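Local coordinates for Glyoxalase/Bleomycin resistance protein (PDB 1XQA) that is of unknown function but, as a metal-binding member of the glyoxalase/bleomycin resistance superfamily, is possibly a glyoxalase or a related enzyme, at residues A[18-23]-A[79-84]. Residues are numbered along the deposited sequence; the frame is centred on the assembly and turned at random.
Sequences REFLEK and QRLKED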
loop_
_atom_site.group_PDB
_atom_site.type_symbol
_atom_site.label_atom_id
_atom_site.label_comp_id
_atom_site.label_asym_id
_atom_site.label_seq_id
_atom_site.Cartn_x
_atom_site.Cartn_y
_atom_site.Cartn_z
ATOM N N ARG A 18 -1.548 9.012 -4.408
ATOM C CA ARG A 18 -0.459 8.317 -3.691
ATOM C C ARG A 18 -0.915 7.034 -3.007
ATOM O O ARG A 18 -0.290 5.977 -3.140
ATOM C CB ARG A 18 0.159 9.251 -2.660
ATOM C CG ARG A 18 1.196 8.596 -1.758
ATOM C CD ARG A 18 1.720 9.579 -0.759
ATOM N NE ARG A 18 2.500 8.910 0.276
ATOM C CZ ARG A 18 3.006 9.521 1.345
ATOM N NH1 ARG A 18 2.833 10.837 1.525
ATOM N NH2 ARG A 18 3.710 8.823 2.223
ATOM N N GLU A 19 -2.003 7.122 -2.253
ATOM C CA GLU A 19 -2.410 5.993 -1.443
ATOM C C GLU A 19 -2.879 4.822 -2.330
ATOM O O GLU A 19 -2.630 3.665 -2.013
ATOM C CB GLU A 19 -3.422 6.428 -0.370
ATOM C CG GLU A 19 -4.861 6.352 -0.767
ATOM C CD GLU A 19 -5.796 7.027 0.239
ATOM O OE1 GLU A 19 -6.917 7.409 -0.185
ATOM O OE2 GLU A 19 -5.405 7.190 1.422
ATOM N N PHE A 20 -3.517 5.144 -3.453
ATOM C CA PHE A 20 -3.934 4.146 -4.444
ATOM C C PHE A 20 -2.711 3.442 -5.051
ATOM O O PHE A 20 -2.669 2.208 -5.147
ATOM C CB PHE A 20 -4.742 4.824 -5.557
ATOM C CG PHE A 20 -5.305 3.870 -6.572
ATOM C CD1 PHE A 20 -6.445 3.119 -6.272
ATOM C CD2 PHE A 20 -4.711 3.736 -7.843
ATOM C CE1 PHE A 20 -6.993 2.250 -7.218
ATOM C CE2 PHE A 20 -5.257 2.861 -8.799
ATOM C CZ PHE A 20 -6.404 2.114 -8.474
ATOM N N LEU A 21 -1.697 4.232 -5.424
ATOM C CA LEU A 21 -0.480 3.674 -6.033
ATOM C C LEU A 21 0.308 2.815 -5.046
ATOM O O LEU A 21 0.882 1.778 -5.423
ATOM C CB LEU A 21 0.386 4.789 -6.631
ATOM C CG LEU A 21 -0.192 5.449 -7.878
ATOM C CD1 LEU A 21 0.527 6.790 -8.128
ATOM C CD2 LEU A 21 -0.143 4.517 -9.114
ATOM N N GLU A 22 0.313 3.230 -3.782
ATOM C CA GLU A 22 0.918 2.422 -2.714
ATOM C C GLU A 22 0.196 1.110 -2.502
ATOM O O GLU A 22 0.819 0.053 -2.495
ATOM C CB GLU A 22 0.972 3.201 -1.402
ATOM C CG GLU A 22 1.984 4.324 -1.473
ATOM C CD GLU A 22 1.866 5.319 -0.340
ATOM O OE1 GLU A 22 0.860 5.298 0.398
ATOM O OE2 GLU A 22 2.779 6.150 -0.217
ATOM N N LYS A 23 -1.121 1.176 -2.353
ATOM C CA LYS A 23 -1.907 -0.010 -2.044
ATOM C C LYS A 23 -1.900 -1.051 -3.160
ATOM O O LYS A 23 -1.632 -2.235 -2.909
ATOM C CB LYS A 23 -3.347 0.386 -1.722
ATOM C CG LYS A 23 -4.175 -0.793 -1.194
ATOM C CD LYS A 23 -5.512 -0.345 -0.705
ATOM C CE LYS A 23 -6.301 -1.546 -0.231
ATOM N NZ LYS A 23 -7.534 -1.139 0.521
ATOM N N GLN A 79 -9.370 -8.405 -9.395
ATOM C CA GLN A 79 -10.280 -8.917 -8.360
ATOM C C GLN A 79 -10.263 -8.015 -7.125
ATOM O O GLN A 79 -11.320 -7.653 -6.594
ATOM C CB GLN A 79 -9.910 -10.364 -7.983
ATOM C CG GLN A 79 -10.693 -10.945 -6.789
ATOM C CD GLN A 79 -9.985 -12.123 -6.067
ATOM O OE1 GLN A 79 -8.883 -12.558 -6.454
ATOM N NE2 GLN A 79 -10.626 -12.633 -5.003
ATOM N N ARG A 80 -9.071 -7.607 -6.692
ATOM C CA ARG A 80 -8.968 -6.788 -5.492
ATOM C C ARG A 80 -9.540 -5.396 -5.699
ATOM O O ARG A 80 -10.218 -4.871 -4.817
ATOM C CB ARG A 80 -7.531 -6.734 -4.982
ATOM C CG ARG A 80 -7.073 -8.084 -4.454
ATOM C CD ARG A 80 -5.627 -8.112 -4.012
ATOM N NE ARG A 80 -5.288 -9.485 -3.601
ATOM C CZ ARG A 80 -4.159 -9.833 -2.995
ATOM N NH1 ARG A 80 -3.226 -8.921 -2.715
ATOM N NH2 ARG A 80 -3.962 -11.097 -2.665
ATOM N N LEU A 81 -9.291 -4.818 -6.866
ATOM C CA LEU A 81 -9.870 -3.500 -7.201
ATOM C C LEU A 81 -11.401 -3.569 -7.192
ATOM O O LEU A 81 -12.054 -2.731 -6.581
ATOM C CB LEU A 81 -9.353 -2.997 -8.550
ATOM C CG LEU A 81 -7.916 -2.473 -8.564
ATOM C CD1 LEU A 81 -7.442 -2.255 -10.006
ATOM C CD2 LEU A 81 -7.789 -1.183 -7.746
ATOM N N LYS A 82 -11.958 -4.598 -7.838
ATOM C CA LYS A 82 -13.405 -4.832 -7.867
ATOM C C LYS A 82 -13.992 -4.956 -6.458
ATOM O O LYS A 82 -14.972 -4.278 -6.122
ATOM C CB LYS A 82 -13.721 -6.096 -8.677
ATOM C CG LYS A 82 -15.216 -6.314 -8.940
ATOM C CD LYS A 82 -15.446 -7.521 -9.837
ATOM C CE LYS A 82 -16.926 -7.699 -10.135
ATOM N NZ LYS A 82 -17.213 -9.106 -10.556
ATOM N N GLU A 83 -13.395 -5.821 -5.634
ATOM C CA GLU A 83 -13.842 -6.011 -4.249
ATOM C C GLU A 83 -13.748 -4.759 -3.414
ATOM O O GLU A 83 -14.495 -4.595 -2.457
ATOM C CB GLU A 83 -13.015 -7.074 -3.552
ATOM C CG GLU A 83 -13.201 -8.438 -4.128
ATOM C CD GLU A 83 -12.257 -9.445 -3.525
ATOM O OE1 GLU A 83 -11.321 -9.049 -2.796
ATOM O OE2 GLU A 83 -12.456 -10.636 -3.797
ATOM N N ASP A 84 -12.814 -3.896 -3.766
ATOM C CA ASP A 84 -12.578 -2.677 -3.016
ATOM C C ASP A 84 -13.369 -1.489 -3.572
ATOM O O ASP A 84 -13.195 -0.356 -3.122
ATOM C CB ASP A 84 -11.081 -2.364 -2.965
ATOM C CG ASP A 84 -10.295 -3.369 -2.143
ATOM O OD1 ASP A 84 -10.905 -4.270 -1.497
ATOM O OD2 ASP A 84 -9.049 -3.261 -2.141
#
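Phe20 and Leu81 make the apolar half of this contact between helix 14-25 and the C-terminal end of helix 71-83. The methyl CD2 of Leu81 sits 3.6 Å from Phe20 CE1 and equally close to CZ, meeting the far end of the ring obliquely while the two side chains cross at about a right angle. Phe20 reaches over because its CG is anti to the backbone N (chi1 -176°), which carries the ring toward helix 71-83. Tyr24 and Phe86 meet the same ring with inclined planes. Phe20 also touches Ala103, and Leu81 Phe99 and Val101, so the pair belongs to a buried apolar layer against strand 97-103.

Nearer solvent, the extended chain of Lys23 runs toward Asp84, the first residue past helix 71-83. Lys23 NZ lies 3.7 Å from Asp84 OD2, a long and doubtful salt bridge because the ammonium position is uncertain. Asp84 OD2 is hydrogen-bonded to Tyr24 OH, whereas its OD1 forms salt bridges with Lys76 and Arg80 of the second subunit. The surer part of the contact is thus the hydrocarbon one, with at most a weak attraction between Lys23 and Asp84, whose carboxylate links this junction to the dimer interface.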